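Local atomic coordinates of glutathione S-transferase (PDB entry 4IVF), a protein that binds two glutathione molecules per subunit and probably acts as a glutathione transferase. Residues P7-T12 with D31-K36; Y19-F24 with A80-L85; I58-D63 with G72-Q77. One frame throughout, in Å; residues are numbered along the deposited sequence.

Contact 1 (P7-T12 with D31-K36); sequences PIKLYT and DYEVQK
Glu-33 is held through both sides of its backbone: its N donates to Ile-8 O at 2.8 Å, and its O accepts from Leu-10 N at 2.8 Å. Gln-35 repeats the pattern, its N donating to Leu-10 O and its O accepting from Thr-12 N. This alternation, with the strand axes 25° apart, establishes parallel pairing of 8-12 with 32-36. On one face Lys-9 turns at chi2 (89°), which swings CD to 3.9 Å from Glu-33 CG; farther out, NZ makes a weak hydrogen bond to Gln-35 OE1. The same oxygen lies at the edge of the Tyr-11 ring, 3.7 Å from CE1, the amide plane standing 77° from the ring. On the face of Ile-8, Leu-10, Tyr-32 and Val-34 the contacts across the strands are mostly apolar: Leu-10 CD2 approaches Tyr-32 CE2 at 4.1 Å, the two side chains side by side and pointing the same way, and Thr-12 CG2 meets Val-34 CG1 at 3.7 Å. Tyr-32 OH is hydrogen-bonded to Glu-26 of helix 16-27, which covers this face. Two parallel strands joined through that helix form the beta-alpha-beta unit that opens the thioredoxin-like domain of glutathione transferases.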
# COMPACT_ATOMS: atom_id res chain seq x y z
N PRO F 7 -14.42 -9.91 -21.17
CA PRO F 7 -13.82 -8.61 -20.88
C PRO F 7 -13.83 -8.29 -19.38
O PRO F 7 -14.83 -8.52 -18.71
CB PRO F 7 -14.72 -7.61 -21.63
CG PRO F 7 -15.41 -8.43 -22.68
CD PRO F 7 -15.58 -9.79 -22.08
N ILE F 8 -12.72 -7.75 -18.89
CA ILE F 8 -12.62 -7.26 -17.52
C ILE F 8 -13.17 -5.84 -17.48
O ILE F 8 -12.82 -5.03 -18.33
CB ILE F 8 -11.16 -7.30 -17.03
CG1 ILE F 8 -10.69 -8.74 -16.90
CG2 ILE F 8 -11.00 -6.57 -15.69
CD1 ILE F 8 -9.25 -8.87 -16.46
N LYS F 9 -14.05 -5.54 -16.54
CA LYS F 9 -14.61 -4.20 -16.46
C LYS F 9 -13.74 -3.33 -15.56
O LYS F 9 -13.46 -3.69 -14.41
CB LYS F 9 -16.06 -4.21 -15.97
CG LYS F 9 -16.69 -2.82 -15.82
CD LYS F 9 -17.37 -2.31 -17.10
CE LYS F 9 -18.46 -1.29 -16.76
NZ LYS F 9 -19.21 -0.70 -17.93
N LEU F 10 -13.30 -2.20 -16.10
CA LEU F 10 -12.43 -1.28 -15.38
C LEU F 10 -13.17 0.03 -15.08
O LEU F 10 -13.55 0.76 -15.99
CB LEU F 10 -11.17 -0.99 -16.19
CG LEU F 10 -10.24 0.07 -15.62
CD1 LEU F 10 -9.74 -0.33 -14.23
CD2 LEU F 10 -9.05 0.32 -16.56
N TYR F 11 -13.37 0.30 -13.79
CA TYR F 11 -13.93 1.57 -13.34
C TYR F 11 -12.75 2.49 -13.07
O TYR F 11 -11.92 2.21 -12.20
CB TYR F 11 -14.79 1.38 -12.08
CG TYR F 11 -15.96 0.44 -12.31
CD1 TYR F 11 -17.10 0.88 -12.97
CD2 TYR F 11 -15.92 -0.88 -11.89
CE1 TYR F 11 -18.16 0.03 -13.21
CE2 TYR F 11 -17.00 -1.74 -12.13
CZ TYR F 11 -18.12 -1.27 -12.78
OH TYR F 11 -19.19 -2.09 -13.02
N THR F 12 -12.65 3.56 -13.84
CA THR F 12 -11.44 4.35 -13.78
C THR F 12 -11.65 5.81 -14.19
O THR F 12 -12.77 6.23 -14.49
CB THR F 12 -10.33 3.71 -14.63
OG1 THR F 12 -9.08 4.39 -14.41
CG2 THR F 12 -10.69 3.74 -16.11
N ASP F 31 -8.42 -8.38 -22.71
CA ASP F 31 -9.60 -7.63 -23.14
C ASP F 31 -10.23 -6.98 -21.93
O ASP F 31 -10.38 -7.61 -20.88
CB ASP F 31 -10.63 -8.55 -23.81
CG ASP F 31 -10.17 -9.09 -25.16
OD1 ASP F 31 -9.35 -8.43 -25.83
OD2 ASP F 31 -10.64 -10.19 -25.54
N TYR F 32 -10.59 -5.72 -22.07
CA TYR F 32 -11.29 -5.04 -21.00
C TYR F 32 -12.15 -3.90 -21.51
O TYR F 32 -11.94 -3.40 -22.61
CB TYR F 32 -10.32 -4.55 -19.94
CG TYR F 32 -9.40 -3.42 -20.37
CD1 TYR F 32 -8.23 -3.68 -21.08
CD2 TYR F 32 -9.68 -2.10 -20.02
CE1 TYR F 32 -7.38 -2.66 -21.45
CE2 TYR F 32 -8.84 -1.07 -20.39
CZ TYR F 32 -7.69 -1.35 -21.10
OH TYR F 32 -6.86 -0.32 -21.46
N GLU F 33 -13.13 -3.51 -20.71
CA GLU F 33 -14.00 -2.40 -21.07
C GLU F 33 -13.99 -1.36 -19.96
O GLU F 33 -13.93 -1.69 -18.78
CB GLU F 33 -15.41 -2.88 -21.40
CG GLU F 33 -16.02 -3.82 -20.39
CD GLU F 33 -17.28 -4.50 -20.90
OE1 GLU F 33 -17.59 -4.32 -22.10
OE2 GLU F 33 -17.96 -5.19 -20.11
N VAL F 34 -14.04 -0.09 -20.36
CA VAL F 34 -13.81 1.00 -19.43
C VAL F 34 -15.10 1.77 -19.15
O VAL F 34 -15.90 2.00 -20.05
CB VAL F 34 -12.75 1.97 -20.00
CG1 VAL F 34 -12.69 3.26 -19.20
CG2 VAL F 34 -11.40 1.30 -20.00
N GLN F 35 -15.30 2.13 -17.88
CA GLN F 35 -16.34 3.08 -17.52
C GLN F 35 -15.69 4.20 -16.74
O GLN F 35 -15.16 3.99 -15.66
CB GLN F 35 -17.45 2.42 -16.69
CG GLN F 35 -18.48 3.42 -16.18
CD GLN F 35 -19.69 2.77 -15.51
OE1 GLN F 35 -20.10 1.66 -15.86
NE2 GLN F 35 -20.26 3.48 -14.54
N LYS F 36 -15.73 5.41 -17.29
CA LYS F 36 -15.03 6.53 -16.68
C LYS F 36 -15.84 7.29 -15.64
O LYS F 36 -17.06 7.30 -15.66
CB LYS F 36 -14.46 7.47 -17.75
CG LYS F 36 -15.42 7.90 -18.83
CD LYS F 36 -14.66 8.37 -20.06
CE LYS F 36 -15.57 9.03 -21.08
NZ LYS F 36 -16.05 10.34 -20.57
O HOH W 1 -17.98 -8.52 -19.11

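Contact 2 (Y19-F24 with A80-L85)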
# COMPACT_ATOMS: atom_id res chain seq x y z
N TYR F 19 -4.11 4.75 -14.51
CA TYR F 19 -3.11 4.37 -15.49
C TYR F 19 -2.33 3.11 -15.10
O TYR F 19 -1.95 2.32 -15.96
CB TYR F 19 -2.12 5.52 -15.72
CG TYR F 19 -2.76 6.75 -16.33
CD1 TYR F 19 -3.78 6.64 -17.26
CD2 TYR F 19 -2.34 8.02 -15.97
CE1 TYR F 19 -4.36 7.75 -17.82
CE2 TYR F 19 -2.91 9.14 -16.53
CZ TYR F 19 -3.92 9.00 -17.45
OH TYR F 19 -4.49 10.12 -18.01
N LYS F 20 -2.09 2.92 -13.81
CA LYS F 20 -1.42 1.71 -13.33
C LYS F 20 -2.12 0.48 -13.86
O LYS F 20 -1.49 -0.45 -14.37
CB LYS F 20 -1.44 1.64 -11.81
CG LYS F 20 -0.54 2.61 -11.07
CD LYS F 20 -0.66 2.31 -9.60
CE LYS F 20 -0.23 3.42 -8.68
NZ LYS F 20 -0.60 3.04 -7.27
N ILE F 21 -3.44 0.49 -13.75
CA ILE F 21 -4.24 -0.66 -14.11
C ILE F 21 -4.41 -0.77 -15.62
O ILE F 21 -4.30 -1.85 -16.19
CB ILE F 21 -5.61 -0.67 -13.39
CG1 ILE F 21 -5.42 -0.55 -11.88
CG2 ILE F 21 -6.38 -1.92 -13.73
CD1 ILE F 21 -4.24 -1.34 -11.33
N SER F 22 -4.67 0.36 -16.29
CA SER F 22 -4.88 0.30 -17.73
C SER F 22 -3.59 -0.09 -18.46
O SER F 22 -3.61 -0.85 -19.42
CB SER F 22 -5.46 1.60 -18.28
OG SER F 22 -4.53 2.68 -18.17
N ILE F 23 -2.46 0.45 -18.00
CA ILE F 23 -1.16 0.01 -18.51
C ILE F 23 -0.91 -1.49 -18.27
O ILE F 23 -0.49 -2.20 -19.18
CB ILE F 23 -0.01 0.83 -17.90
CG1 ILE F 23 -0.06 2.27 -18.41
CG2 ILE F 23 1.34 0.19 -18.27
CD1 ILE F 23 0.84 3.20 -17.66
N PHE F 24 -1.17 -1.98 -17.06
CA PHE F 24 -0.88 -3.40 -16.81
C PHE F 24 -1.77 -4.32 -17.62
O PHE F 24 -1.31 -5.33 -18.13
CB PHE F 24 -0.94 -3.77 -15.33
CG PHE F 24 -0.16 -5.01 -15.01
CD1 PHE F 24 1.11 -5.18 -15.54
CD2 PHE F 24 -0.68 -5.99 -14.19
CE1 PHE F 24 1.85 -6.33 -15.27
CE2 PHE F 24 0.04 -7.14 -13.91
CZ PHE F 24 1.32 -7.31 -14.45
N ALA F 80 -3.72 -4.22 -4.78
CA ALA F 80 -4.36 -5.53 -4.78
C ALA F 80 -4.71 -5.95 -6.21
O ALA F 80 -4.56 -7.11 -6.58
CB ALA F 80 -5.65 -5.51 -3.89
N ILE F 81 -5.18 -4.99 -7.00
CA ILE F 81 -5.59 -5.27 -8.37
C ILE F 81 -4.40 -5.72 -9.19
O ILE F 81 -4.50 -6.66 -9.98
CB ILE F 81 -6.22 -4.03 -9.04
CG1 ILE F 81 -7.43 -3.55 -8.25
CG2 ILE F 81 -6.59 -4.34 -10.50
CD1 ILE F 81 -8.08 -2.29 -8.84
N LEU F 82 -3.27 -5.04 -9.01
CA LEU F 82 -2.05 -5.42 -9.73
C LEU F 82 -1.61 -6.83 -9.37
O LEU F 82 -1.35 -7.63 -10.26
CB LEU F 82 -0.92 -4.41 -9.48
CG LEU F 82 -1.17 -3.09 -10.23
CD1 LEU F 82 -0.26 -1.95 -9.78
CD2 LEU F 82 -1.10 -3.31 -11.74
N GLN F 83 -1.56 -7.13 -8.08
CA GLN F 83 -1.15 -8.44 -7.58
C GLN F 83 -2.08 -9.52 -8.13
O GLN F 83 -1.64 -10.58 -8.57
CB GLN F 83 -1.14 -8.45 -6.04
CG GLN F 83 -0.32 -9.53 -5.38
CD GLN F 83 1.12 -9.65 -5.91
OE1 GLN F 83 1.86 -8.67 -5.98
NE2 GLN F 83 1.51 -10.87 -6.28
N TYR F 84 -3.38 -9.22 -8.12
CA TYR F 84 -4.39 -10.13 -8.66
C TYR F 84 -4.17 -10.46 -10.13
O TYR F 84 -4.16 -11.62 -10.51
CB TYR F 84 -5.82 -9.59 -8.46
CG TYR F 84 -6.83 -10.40 -9.24
CD1 TYR F 84 -7.24 -11.66 -8.79
CD2 TYR F 84 -7.33 -9.95 -10.45
CE1 TYR F 84 -8.13 -12.43 -9.53
CE2 TYR F 84 -8.21 -10.70 -11.20
CZ TYR F 84 -8.62 -11.93 -10.73
OH TYR F 84 -9.50 -12.66 -11.49
N LEU F 85 -4.01 -9.43 -10.96
CA LEU F 85 -3.79 -9.61 -12.40
C LEU F 85 -2.50 -10.39 -12.71
O LEU F 85 -2.45 -11.21 -13.64
CB LEU F 85 -3.75 -8.25 -13.11
CG LEU F 85 -5.06 -7.46 -13.11
CD1 LEU F 85 -4.84 -6.01 -13.58
CD2 LEU F 85 -6.15 -8.15 -13.95
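Leu-82 reaches across to two residues of 19-24 at once. Its CG lies 3.7 Å from Ile-21 CD1, while its CD2 sits 3.6 Å from Phe-24 CB and 3.7 Å from Phe-24 CD2. The ring of Phe-24 is brought over by chi1 of -158°, which sets CG anti to the backbone N. Leu-85 CB then comes to the rim of that ring, near its plane and 4.0 Å from CD2, the two side chains sliding past each other in opposite directions. Ile-21 CD1 also touches Ile-81 CG2, at 3.9 Å, where the side chains cross at about a right angle. No hydrogen bond links the segments, and all six touching residues are buried, so the contact rests on van der Waals packing. The axes run 10.2 Å apart at closest approach and 13° from parallel, a spacing bridged by side chains.

In the next shell, Ile-61 of strand 60-63 packs against both Ile-21 and Ile-81, placing the sheet beneath the helix pair. From helix 176-185, Val-176 touches Phe-24 and Leu-82, and Phe-179 meets the Phe-24 ring. Lys-20 contributes its aliphatic part, CD lying 4.3 Å from Leu-82 CD1, whereas its NZ is hydrogen-bonded to Gln-114, Thr-78 and Asn-17; the last two belong to the glutathione site. Helices 16-27 and 78-89, packed nearly parallel on one face of the sheet and facing the helical domain, are characteristic of the thioredoxin-like N-terminal domain of the GST fold.

Contact 3 (I58-D63 with G72-Q77). With GSH (glutathione), chain U.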
# COMPACT_ATOMS: atom_id res chain seq x y z
N ILE F 58 -11.66 5.30 -7.40
CA ILE F 58 -11.25 4.46 -8.51
C ILE F 58 -9.75 4.24 -8.35
O ILE F 58 -9.09 5.01 -7.65
CB ILE F 58 -11.62 5.12 -9.88
CG1 ILE F 58 -10.93 6.49 -10.03
CG2 ILE F 58 -13.17 5.21 -10.05
CD1 ILE F 58 -9.61 6.44 -10.80
N PRO F 59 -9.19 3.20 -8.99
CA PRO F 59 -9.89 2.25 -9.85
C PRO F 59 -10.45 1.06 -9.09
O PRO F 59 -10.09 0.80 -7.94
CB PRO F 59 -8.79 1.79 -10.80
CG PRO F 59 -7.58 1.79 -9.94
CD PRO F 59 -7.73 2.98 -9.03
N THR F 60 -11.33 0.34 -9.77
CA THR F 60 -11.93 -0.86 -9.25
C THR F 60 -12.14 -1.71 -10.49
O THR F 60 -12.46 -1.18 -11.56
CB THR F 60 -13.30 -0.54 -8.59
OG1 THR F 60 -13.08 0.21 -7.39
CG2 THR F 60 -14.04 -1.82 -8.23
N ILE F 61 -11.95 -3.02 -10.37
CA ILE F 61 -12.23 -3.91 -11.48
C ILE F 61 -13.33 -4.92 -11.14
O ILE F 61 -13.61 -5.17 -9.98
CB ILE F 61 -10.98 -4.68 -11.97
CG1 ILE F 61 -10.47 -5.61 -10.87
CG2 ILE F 61 -9.88 -3.70 -12.42
CD1 ILE F 61 -9.42 -6.57 -11.34
N ASN F 62 -13.96 -5.46 -12.18
CA ASN F 62 -14.81 -6.63 -12.04
C ASN F 62 -14.37 -7.64 -13.08
O ASN F 62 -14.47 -7.39 -14.29
CB ASN F 62 -16.30 -6.30 -12.22
CG ASN F 62 -17.21 -7.51 -11.97
OD1 ASN F 62 -16.83 -8.66 -12.20
ND2 ASN F 62 -18.43 -7.25 -11.51
N ASP F 63 -13.89 -8.78 -12.59
CA ASP F 63 -13.47 -9.86 -13.44
C ASP F 63 -14.55 -10.92 -13.48
O ASP F 63 -14.70 -11.69 -12.53
CB ASP F 63 -12.17 -10.48 -12.93
CG ASP F 63 -11.48 -11.34 -13.98
OD1 ASP F 63 -12.15 -11.68 -14.99
OD2 ASP F 63 -10.29 -11.68 -13.81
N GLY F 72 -18.92 -12.21 -10.76
CA GLY F 72 -17.50 -11.96 -10.94
C GLY F 72 -16.85 -11.33 -9.72
O GLY F 72 -17.53 -10.86 -8.80
N LEU F 73 -15.52 -11.32 -9.72
CA LEU F 73 -14.77 -10.76 -8.62
C LEU F 73 -14.67 -9.24 -8.73
O LEU F 73 -14.25 -8.71 -9.76
CB LEU F 73 -13.38 -11.38 -8.55
CG LEU F 73 -12.51 -10.95 -7.36
CD1 LEU F 73 -13.20 -11.31 -6.06
CD2 LEU F 73 -11.12 -11.61 -7.47
N VAL F 74 -15.06 -8.55 -7.67
CA VAL F 74 -14.93 -7.11 -7.61
C VAL F 74 -13.77 -6.79 -6.69
O VAL F 74 -13.72 -7.27 -5.55
CB VAL F 74 -16.22 -6.46 -7.08
CG1 VAL F 74 -16.05 -4.96 -7.01
CG2 VAL F 74 -17.40 -6.82 -7.97
N LEU F 75 -12.83 -6.00 -7.18
CA LEU F 75 -11.59 -5.75 -6.46
C LEU F 75 -11.15 -4.30 -6.60
O LEU F 75 -11.11 -3.75 -7.70
CB LEU F 75 -10.50 -6.66 -7.03
CG LEU F 75 -9.25 -6.92 -6.19
CD1 LEU F 75 -9.64 -7.40 -4.80
CD2 LEU F 75 -8.43 -7.99 -6.89
N SER F 76 -10.82 -3.69 -5.47
CA SER F 76 -10.30 -2.33 -5.44
C SER F 76 -8.89 -2.29 -4.86
O SER F 76 -8.38 -3.32 -4.40
CB SER F 76 -11.24 -1.43 -4.64
OG SER F 76 -12.45 -1.29 -5.35
N GLN F 77 -8.30 -1.09 -4.87
CA GLN F 77 -6.90 -0.81 -4.51
C GLN F 77 -5.93 -1.25 -5.59
O GLN F 77 -5.76 -2.45 -5.81
CB GLN F 77 -6.49 -1.44 -3.17
CG GLN F 77 -7.14 -0.82 -1.97
CD GLN F 77 -6.69 0.60 -1.77
OE1 GLN F 77 -5.55 0.95 -2.07
NE2 GLN F 77 -7.59 1.44 -1.28
N1 GSH U . -5.08 3.69 -2.58
CA1 GSH U . -5.87 3.84 -3.77
C1 GSH U . -5.33 3.00 -4.85
O11 GSH U . -6.10 2.41 -5.64
O12 GSH U . -4.10 2.86 -5.00
CB1 GSH U . -5.89 5.30 -4.21
CG1 GSH U . -7.00 5.49 -5.16
CD1 GSH U . -7.26 6.94 -5.52
OE1 GSH U . -6.64 7.89 -5.01
N2 GSH U . -8.33 7.25 -6.53
CA2 GSH U . -8.61 8.63 -6.87
C2 GSH U . -10.07 8.89 -6.59
O2 GSH U . -10.91 8.04 -6.90
CB2 GSH U . -8.31 8.84 -8.28
SG2 GSH U . -6.60 8.49 -8.60
N3 GSH U . -10.49 10.15 -5.98
CA3 GSH U . -11.90 10.38 -5.74
C3 GSH U . -12.18 10.78 -4.34
O31 GSH U . -11.38 10.50 -3.41
O32 GSH U . -13.24 11.41 -4.09
O HOH W 2 -8.90 1.81 -5.79
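Ile-61 and Leu-75 form the regular part of this hairpin, an antiparallel hydrogen-bonded pair in which Ile-61 N reaches Leu-75 O at 2.9 Å and 167°. Leu-75 N returns a bond to Ile-61 O, and Ile-61 CG1 packs 4.0 Å from Leu-75 CB on the buried face. Asp-63 and Leu-73 likewise exchange two N-to-O bonds. Packing is sparser on the face of Asn-62 and Val-74, both partly exposed: chi1 of -176° sets Asn-62 CG anti to the backbone N, and ND2, which donates to Gly-71 O, lies 3.7 Å from Val-74 CG2. Toward the ligand the strand pairing gives way to polar links. Thr-60 OG1 and Ser-76 OG share a hydrogen bond of 2.6 Å, and a water bridges Pro-59 O, Gln-77 N and glutathione O11. Ile-58 exchanges two backbone bonds with glutathione, its N to O2 at 2.9 Å and its O from N2 at 2.6 Å, just before the cis peptide bond of Pro-59. These peptide-like bonds imply recognition of the tripeptide's backbone, while Gln-77 holds the gamma-glutamyl amino group, N1, through OE1 at 2.8 Å, its NE2 bonding to Glu-117 of the second subunit, which itself also reaches glutathione.

All three contacts lie in the thioredoxin-like N-terminal domain. Contact 1 and contact 3, centres 9 Å apart, are two halves of one four-stranded mixed sheet, ordered 32-36, 8-12, 60-63, 73-76; strands 8-12 and 60-63 join them. Contact 2 sits against one face of that sheet, its centre 12 Å from contact 1 and 10 Å from contact 3. Along the chain, contact 1 closes before contact 3 opens, while contact 2 alternates with contact 1 and spans contact 3, its helices lying before and after the hairpin. Tyr-84 of contact 2 reaches Asp-63 of contact 3. Contacts 2 and 3 meet the second subunit; contact 3 carries Ile-58, Pro-59 and Gln-77 of one glutathione pocket, to which that subunit adds Glu-117.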